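Local structure of arginine 3rd transport system periplasmic binding protein (Legionella pneumophila subsp. pneumophila str. Philadelphia 1, 3KZG) at residues A[95-108]-A[177-189]. The protein probably binds arginine in the periplasm and delivers it to a membrane transporter, as a bacterial solute-binding protein of family 3. Numbering follows the deposited sequence.
Sequences ITTVDSKISTFDDL and GKKYKLIGKKISI
Lys-181 starts with CG between its backbone N and carbonyl carbon (chi1 65°) and is extended from there on. This carries the chain alongside Thr-96 to the loop that follows strand 95-97. Lys-181 NZ donates to Ser-100 O at 2.8 Å and, more weakly, to Ile-102 O. The ammonium group thus ties two carbonyls of the loop to strand 180-183. Lys-181 CE passes 3.7 Å from Thr-96 CG2. That methyl also meets Ile-183 CD1; the two side chains cross at a slant.

Ile-183 points toward the loop. Its CG2 lies 4.0 Å from Ile-102 CG2 and also touches Leu-108 CD1. Farther along, Phe-105 packs against Gly-184 CA, and Phe-105 CE1 is 4.1 Å from Ile-187 CD1.

The strands are antiparallel. Thr-96 and Lys-181 form a hydrogen-bonded pair, with Lys-181 N 2.9 Å from Thr-96 O. Val-98 N extends the pairing to Lys-179 O at 2.9 Å, within a type I turn. Ile-95 CD1 rests 3.6 Å from Tyr-180 CB.

Tyr-180 OH is hydrogen-bonded to Glu-169, Lys-179 NZ salt-bridged to Glu-169 and hydrogen-bonded to Ser-148, and Thr-96 OG1 bonded to Asp-153 O. Within this chain strand 180-188, bent at Gly-184 and Lys-185, edges a mixed five-stranded sheet beside strand 91-97, in one of the two lobes usual in periplasmic binding proteins. Helix 140-148 packs on Thr-96 and Tyr-180, helix 159-166 on Tyr-180 and Leu-182.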
ATOM      1  N   ILE A  95      18.785 -30.108  -0.556  1.00 19.47           N
ATOM      2  CA  ILE A  95      19.653 -29.615  -1.617  1.00 20.05           C
ATOM      3  C   ILE A  95      20.719 -30.668  -1.907  1.00 21.24           C
ATOM      4  O   ILE A  95      21.137 -31.396  -1.011  1.00 21.70           O
ATOM      5  CB  ILE A  95      20.321 -28.282  -1.205  1.00 20.39           C
ATOM      6  CG1 ILE A  95      21.183 -27.750  -2.352  1.00 20.27           C
ATOM      7  CG2 ILE A  95      21.160 -28.478   0.062  1.00 21.42           C
ATOM      8  CD1 ILE A  95      21.714 -26.360  -2.111  1.00 19.82           C
ATOM      9  N   THR A  96      21.134 -30.767  -3.165  1.00 22.23           N
ATOM     10  CA  THR A  96      22.157 -31.733  -3.566  1.00 23.72           C
ATOM     11  C   THR A  96      22.924 -31.152  -4.752  1.00 24.61           C
ATOM     12  O   THR A  96      22.600 -30.068  -5.226  1.00 24.78           O
ATOM     13  CB  THR A  96      21.522 -33.088  -3.964  1.00 23.46           C
ATOM     14  OG1 THR A  96      22.550 -34.075  -4.113  1.00 23.27           O
ATOM     15  CG2 THR A  96      20.751 -32.964  -5.273  1.00 23.73           C
ATOM     16  N   THR A  97      23.949 -31.855  -5.223  1.00 26.65           N
ATOM     17  CA  THR A  97      24.727 -31.361  -6.356  1.00 28.42           C
ATOM     18  C   THR A  97      23.997 -31.644  -7.662  1.00 28.94           C
ATOM     19  O   THR A  97      23.320 -32.657  -7.788  1.00 28.41           O
ATOM     20  CB  THR A  97      26.128 -32.004  -6.403  1.00 28.25           C
ATOM     21  OG1 THR A  97      26.001 -33.432  -6.414  1.00 30.38           O
ATOM     22  CG2 THR A  97      26.947 -31.575  -5.194  1.00 29.24           C
ATOM     23  N   VAL A  98      24.140 -30.740  -8.626  1.00 32.26           N
ATOM     24  CA  VAL A  98      23.481 -30.869  -9.927  1.00 34.98           C
ATOM     25  C   VAL A  98      23.757 -32.190 -10.639  1.00 35.53           C
ATOM     26  O   VAL A  98      22.919 -32.683 -11.393  1.00 36.03           O
ATOM     27  CB  VAL A  98      23.886 -29.723 -10.872  1.00 35.76           C
ATOM     28  CG1 VAL A  98      23.497 -28.394 -10.261  1.00 36.38           C
ATOM     29  CG2 VAL A  98      25.381 -29.774 -11.142  1.00 35.60           C
ATOM     30  N   ASP A  99      24.933 -32.755 -10.403  1.00 37.05           N
ATOM     31  CA  ASP A  99      25.309 -34.016 -11.028  1.00 38.48           C
ATOM     32  C   ASP A  99      24.753 -35.217 -10.268  1.00 38.71           C
ATOM     33  O   ASP A  99      25.247 -36.335 -10.414  1.00 39.02           O
ATOM     34  CB  ASP A  99      26.834 -34.113 -11.121  1.00 40.23           C
ATOM     35  CG  ASP A  99      27.518 -33.834  -9.799  1.00 41.22           C
ATOM     36  OD1 ASP A  99      27.521 -34.724  -8.924  1.00 41.87           O
ATOM     37  OD2 ASP A  99      28.041 -32.712  -9.633  1.00 42.53           O
ATOM     38  N   SER A 100      23.718 -34.989  -9.463  1.00 36.99           N
ATOM     39  CA  SER A 100      23.112 -36.071  -8.693  1.00 35.55           C
ATOM     40  C   SER A 100      21.922 -36.701  -9.406  1.00 34.58           C
ATOM     41  O   SER A 100      21.148 -36.009 -10.066  1.00 34.59           O
ATOM     42  CB  SER A 100      22.651 -35.564  -7.322  1.00 34.04           C
ATOM     43  OG  SER A 100      21.833 -36.533  -6.684  1.00 29.97           O
ATOM     44  N   LYS A 101      21.782 -38.014  -9.267  1.00 33.64           N
ATOM     45  CA  LYS A 101      20.668 -38.729  -9.876  1.00 35.94           C
ATOM     46  C   LYS A 101      19.376 -38.381  -9.136  1.00 35.65           C
ATOM     47  O   LYS A 101      18.281 -38.448  -9.702  1.00 35.47           O
ATOM     48  CB  LYS A 101      20.913 -40.241  -9.833  1.00 37.21           C
ATOM     49  CG  LYS A 101      21.780 -40.765 -10.974  1.00 40.30           C
ATOM     50  CD  LYS A 101      21.066 -40.614 -12.311  1.00 42.04           C
ATOM     51  CE  LYS A 101      21.865 -41.223 -13.455  1.00 43.78           C
ATOM     52  NZ  LYS A 101      23.150 -40.509 -13.689  1.00 44.37           N
ATOM     53  N   ILE A 102      19.510 -38.010  -7.866  1.00 33.78           N
ATOM     54  CA  ILE A 102      18.352 -37.626  -7.069  1.00 32.87           C
ATOM     55  C   ILE A 102      17.763 -36.375  -7.711  1.00 33.57           C
ATOM     56  O   ILE A 102      18.455 -35.374  -7.871  1.00 31.94           O
ATOM     57  CB  ILE A 102      18.748 -37.285  -5.619  1.00 31.05           C
ATOM     58  CG1 ILE A 102      19.314 -38.523  -4.928  1.00 30.01           C
ATOM     59  CG2 ILE A 102      17.541 -36.747  -4.864  1.00 29.65           C
ATOM     60  CD1 ILE A 102      19.826 -38.251  -3.534  1.00 30.37           C
ATOM     61  N   SER A 103      16.488 -36.437  -8.079  1.00 35.13           N
ATOM     62  CA  SER A 103      15.836 -35.297  -8.705  1.00 37.44           C
ATOM     63  C   SER A 103      14.459 -35.037  -8.113  1.00 38.55           C
ATOM     64  O   SER A 103      13.898 -33.956  -8.284  1.00 38.43           O
ATOM     65  CB  SER A 103      15.729 -35.522 -10.216  1.00 38.82           C
ATOM     66  OG  SER A 103      15.102 -36.758 -10.495  1.00 41.15           O
ATOM     67  N   THR A 104      13.920 -36.031  -7.411  1.00 40.05           N
ATOM     68  CA  THR A 104      12.610 -35.894  -6.784  1.00 40.98           C
ATOM     69  C   THR A 104      12.670 -36.226  -5.301  1.00 41.63           C
ATOM     70  O   THR A 104      13.516 -36.998  -4.855  1.00 41.21           O
ATOM     71  CB  THR A 104      11.550 -36.819  -7.433  1.00 41.24           C
ATOM     72  OG1 THR A 104      11.859 -38.190  -7.145  1.00 40.61           O
ATOM     73  CG2 THR A 104      11.509 -36.607  -8.938  1.00 41.30           C
ATOM     74  N   PHE A 105      11.757 -35.631  -4.546  1.00 42.91           N
ATOM     75  CA  PHE A 105      11.658 -35.839  -3.107  1.00 44.27           C
ATOM     76  C   PHE A 105      11.593 -37.339  -2.808  1.00 44.79           C
ATOM     77  O   PHE A 105      11.979 -37.792  -1.732  1.00 45.72           O
ATOM     78  CB  PHE A 105      10.388 -35.155  -2.601  1.00 45.73           C
ATOM     79  CG  PHE A 105      10.367 -34.909  -1.126  1.00 46.88           C
ATOM     80  CD1 PHE A 105      11.172 -33.926  -0.563  1.00 47.89           C
ATOM     81  CD2 PHE A 105       9.520 -35.641  -0.301  1.00 48.10           C
ATOM     82  CE1 PHE A 105      11.131 -33.670   0.804  1.00 49.54           C
ATOM     83  CE2 PHE A 105       9.470 -35.394   1.072  1.00 49.80           C
ATOM     84  CZ  PHE A 105      10.278 -34.405   1.626  1.00 49.90           C
ATOM     85  N   ASP A 106      11.115 -38.101  -3.787  1.00 44.42           N
ATOM     86  CA  ASP A 106      10.957 -39.543  -3.664  1.00 42.82           C
ATOM     87  C   ASP A 106      12.274 -40.321  -3.792  1.00 41.04           C
ATOM     88  O   ASP A 106      12.396 -41.431  -3.265  1.00 40.50           O
ATOM     89  CB  ASP A 106       9.956 -40.022  -4.721  1.00 44.69           C
ATOM     90  CG  ASP A 106       9.205 -41.266  -4.297  1.00 46.49           C
ATOM     91  OD1 ASP A 106       8.574 -41.245  -3.219  1.00 47.42           O
ATOM     92  OD2 ASP A 106       9.235 -42.262  -5.051  1.00 48.46           O
ATOM     93  N   ASP A 107      13.253 -39.744  -4.486  1.00 38.26           N
ATOM     94  CA  ASP A 107      14.551 -40.401  -4.672  1.00 35.95           C
ATOM     95  C   ASP A 107      15.443 -40.341  -3.431  1.00 34.42           C
ATOM     96  O   ASP A 107      16.502 -40.971  -3.385  1.00 33.18           O
ATOM     97  CB  ASP A 107      15.308 -39.781  -5.851  1.00 36.03           C
ATOM     98  CG  ASP A 107      14.595 -39.974  -7.173  1.00 37.32           C
ATOM     99  OD1 ASP A 107      14.130 -41.106  -7.442  1.00 37.45           O
ATOM    100  OD2 ASP A 107      14.511 -38.995  -7.948  1.00 36.04           O
ATOM    101  N   LEU A 108      15.019 -39.582  -2.430  1.00 32.47           N
ATOM    102  CA  LEU A 108      15.792 -39.455  -1.203  1.00 31.71           C
ATOM    103  C   LEU A 108      15.758 -40.734  -0.376  1.00 31.24           C
ATOM    104  O   LEU A 108      16.462 -40.849   0.626  1.00 32.30           O
ATOM    105  CB  LEU A 108      15.266 -38.280  -0.377  1.00 29.71           C
ATOM    106  CG  LEU A 108      15.476 -36.914  -1.030  1.00 29.57           C
ATOM    107  CD1 LEU A 108      14.732 -35.846  -0.249  1.00 28.07           C
ATOM    108  CD2 LEU A 108      16.963 -36.602  -1.095  1.00 27.71           C
ATOM    109  N   GLY A 177      26.852 -22.564 -15.283  1.00 39.56           N
ATOM    110  CA  GLY A 177      25.950 -23.582 -14.772  1.00 36.99           C
ATOM    111  C   GLY A 177      26.013 -23.708 -13.263  1.00 34.90           C
ATOM    112  O   GLY A 177      27.051 -23.457 -12.652  1.00 33.97           O
ATOM    113  N   LYS A 178      24.898 -24.103 -12.661  1.00 33.42           N
ATOM    114  CA  LYS A 178      24.816 -24.250 -11.216  1.00 32.68           C
ATOM    115  C   LYS A 178      25.538 -25.486 -10.692  1.00 30.40           C
ATOM    116  O   LYS A 178      25.748 -26.454 -11.421  1.00 29.84           O
ATOM    117  CB  LYS A 178      23.350 -24.301 -10.778  1.00 33.43           C
ATOM    118  CG  LYS A 178      22.571 -23.035 -11.075  1.00 35.52           C
ATOM    119  CD  LYS A 178      21.147 -23.123 -10.552  1.00 38.09           C
ATOM    120  CE  LYS A 178      20.386 -21.839 -10.833  1.00 38.83           C
ATOM    121  NZ  LYS A 178      18.984 -21.887 -10.335  1.00 40.98           N
ATOM    122  N   LYS A 179      25.915 -25.438  -9.417  1.00 28.81           N
ATOM    123  CA  LYS A 179      26.585 -26.555  -8.764  1.00 26.12           C
ATOM    124  C   LYS A 179      25.563 -27.322  -7.935  1.00 26.02           C
ATOM    125  O   LYS A 179      25.710 -28.525  -7.700  1.00 25.30           O
ATOM    126  CB  LYS A 179      27.704 -26.058  -7.845  1.00 27.72           C
ATOM    127  CG  LYS A 179      28.313 -27.158  -6.968  1.00 27.14           C
ATOM    128  CD  LYS A 179      29.360 -26.613  -6.009  1.00 27.73           C
ATOM    129  CE  LYS A 179      29.937 -27.722  -5.127  1.00 27.82           C
ATOM    130  NZ  LYS A 179      31.027 -27.222  -4.230  1.00 28.42           N
ATOM    131  N   TYR A 180      24.520 -26.618  -7.506  1.00 24.27           N
ATOM    132  CA  TYR A 180      23.468 -27.215  -6.687  1.00 24.61           C
ATOM    133  C   TYR A 180      22.093 -27.201  -7.348  1.00 24.28           C
ATOM    134  O   TYR A 180      21.857 -26.482  -8.320  1.00 22.78           O
ATOM    135  CB  TYR A 180      23.363 -26.468  -5.350  1.00 25.36           C
ATOM    136  CG  TYR A 180      24.644 -26.420  -4.556  1.00 23.96           C
ATOM    137  CD1 TYR A 180      25.159 -27.569  -3.949  1.00 26.10           C
ATOM    138  CD2 TYR A 180      25.350 -25.226  -4.414  1.00 23.56           C
ATOM    139  CE1 TYR A 180      26.349 -27.527  -3.219  1.00 24.51           C
ATOM    140  CE2 TYR A 180      26.536 -25.171  -3.691  1.00 23.52           C
ATOM    141  CZ  TYR A 180      27.030 -26.324  -3.095  1.00 25.75           C
ATOM    142  OH  TYR A 180      28.201 -26.264  -2.366  1.00 27.29           O
ATOM    143  N   LYS A 181      21.193 -28.010  -6.797  1.00 23.41           N
ATOM    144  CA  LYS A 181      19.809 -28.085  -7.248  1.00 23.40           C
ATOM    145  C   LYS A 181      18.962 -28.474  -6.033  1.00 23.86           C
ATOM    146  O   LYS A 181      19.394 -29.266  -5.188  1.00 22.17           O
ATOM    147  CB  LYS A 181      19.624 -29.113  -8.378  1.00 22.39           C
ATOM    148  CG  LYS A 181      19.883 -30.561  -7.999  1.00 23.34           C
ATOM    149  CD  LYS A 181      19.461 -31.493  -9.131  1.00 23.65           C
ATOM    150  CE  LYS A 181      19.836 -32.935  -8.845  1.00 26.99           C
ATOM    151  NZ  LYS A 181      19.462 -33.838  -9.971  1.00 27.16           N
ATOM    152  N   LEU A 182      17.768 -27.900  -5.942  1.00 24.47           N
ATOM    153  CA  LEU A 182      16.867 -28.175  -4.831  1.00 25.31           C
ATOM    154  C   LEU A 182      16.022 -29.407  -5.122  1.00 26.32           C
ATOM    155  O   LEU A 182      15.609 -29.640  -6.259  1.00 26.56           O
ATOM    156  CB  LEU A 182      15.951 -26.974  -4.583  1.00 25.87           C
ATOM    157  CG  LEU A 182      16.588 -25.586  -4.509  1.00 27.10           C
ATOM    158  CD1 LEU A 182      15.521 -24.567  -4.133  1.00 27.72           C
ATOM    159  CD2 LEU A 182      17.722 -25.575  -3.491  1.00 26.77           C
ATOM    160  N   ILE A 183      15.761 -30.191  -4.083  1.00 26.52           N
ATOM    161  CA  ILE A 183      14.969 -31.406  -4.217  1.00 26.73           C
ATOM    162  C   ILE A 183      13.657 -31.249  -3.449  1.00 26.71           C
ATOM    163  O   ILE A 183      13.662 -31.103  -2.225  1.00 26.96           O
ATOM    164  CB  ILE A 183      15.744 -32.621  -3.664  1.00 26.71           C
ATOM    165  CG1 ILE A 183      17.129 -32.695  -4.321  1.00 28.20           C
ATOM    166  CG2 ILE A 183      14.963 -33.905  -3.922  1.00 27.82           C
ATOM    167  CD1 ILE A 183      17.092 -32.824  -5.837  1.00 27.36           C
ATOM    168  N   GLY A 184      12.542 -31.273  -4.176  1.00 25.35           N
ATOM    169  CA  GLY A 184      11.237 -31.123  -3.550  1.00 23.55           C
ATOM    170  C   GLY A 184      10.983 -29.686  -3.142  1.00 23.85           C
ATOM    171  O   GLY A 184      11.856 -28.837  -3.301  1.00 22.62           O
ATOM    172  N   LYS A 185       9.791 -29.402  -2.624  1.00 23.02           N
ATOM    173  CA  LYS A 185       9.451 -28.048  -2.186  1.00 23.03           C
ATOM    174  C   LYS A 185       9.999 -27.834  -0.771  1.00 21.75           C
ATOM    175  O   LYS A 185      10.462 -28.778  -0.134  1.00 20.96           O
ATOM    176  CB  LYS A 185       7.931 -27.868  -2.172  1.00 24.55           C
ATOM    177  CG  LYS A 185       7.237 -28.364  -3.430  1.00 31.12           C
ATOM    178  CD  LYS A 185       5.721 -28.412  -3.257  1.00 34.01           C
ATOM    179  CE  LYS A 185       5.060 -29.113  -4.442  1.00 36.44           C
ATOM    180  NZ  LYS A 185       3.583 -29.238  -4.266  1.00 37.42           N
ATOM    181  N   LYS A 186       9.950 -26.599  -0.281  1.00 21.78           N
ATOM    182  CA  LYS A 186      10.435 -26.303   1.061  1.00 20.13           C
ATOM    183  C   LYS A 186       9.527 -27.008   2.063  1.00 21.39           C
ATOM    184  O   LYS A 186       8.363 -27.269   1.765  1.00 22.84           O
ATOM    185  CB  LYS A 186      10.439 -24.793   1.309  1.00 20.43           C
ATOM    186  CG  LYS A 186       9.097 -24.104   1.134  1.00 18.08           C
ATOM    187  CD  LYS A 186       9.247 -22.607   1.362  1.00 18.47           C
ATOM    188  CE  LYS A 186       7.931 -21.866   1.137  1.00 22.12           C
ATOM    189  NZ  LYS A 186       8.110 -20.395   1.293  1.00 22.27           N
ATOM    190  N   ILE A 187      10.056 -27.317   3.243  1.00 21.62           N
ATOM    191  CA  ILE A 187       9.287 -28.027   4.260  1.00 21.05           C
ATOM    192  C   ILE A 187       9.094 -27.209   5.533  1.00 21.21           C
ATOM    193  O   ILE A 187      10.059 -26.706   6.112  1.00 20.51           O
ATOM    194  CB  ILE A 187       9.975 -29.357   4.651  1.00 21.55           C
ATOM    195  CG1 ILE A 187      10.356 -30.150   3.395  1.00 22.74           C
ATOM    196  CG2 ILE A 187       9.057 -30.176   5.546  1.00 19.18           C
ATOM    197  CD1 ILE A 187       9.188 -30.513   2.509  1.00 25.52           C
ATOM    198  N   SER A 188       7.849 -27.090   5.980  1.00 19.74           N
ATOM    199  CA  SER A 188       7.573 -26.339   7.195  1.00 21.02           C
ATOM    200  C   SER A 188       8.158 -27.098   8.380  1.00 20.68           C
ATOM    201  O   SER A 188       7.928 -28.293   8.534  1.00 19.45           O
ATOM    202  CB  SER A 188       6.065 -26.165   7.392  1.00 22.69           C
ATOM    203  OG  SER A 188       5.798 -25.334   8.511  1.00 25.55           O
ATOM    204  N   ILE A 189       8.927 -26.409   9.209  1.00 19.78           N
ATOM    205  CA  ILE A 189       9.512 -27.056  10.371  1.00 19.86           C
ATOM    206  C   ILE A 189       9.623 -26.062  11.517  1.00 18.16           C
ATOM    207  O   ILE A 189      10.111 -24.945  11.343  1.00 18.67           O
ATOM    208  CB  ILE A 189      10.911 -27.628  10.053  1.00 22.27           C
ATOM    209  CG1 ILE A 189      11.485 -28.312  11.301  1.00 24.06           C
ATOM    210  CG2 ILE A 189      11.822 -26.516   9.552  1.00 19.33           C
ATOM    211  CD1 ILE A 189      12.868 -28.885  11.112  1.00 29.38           C
TER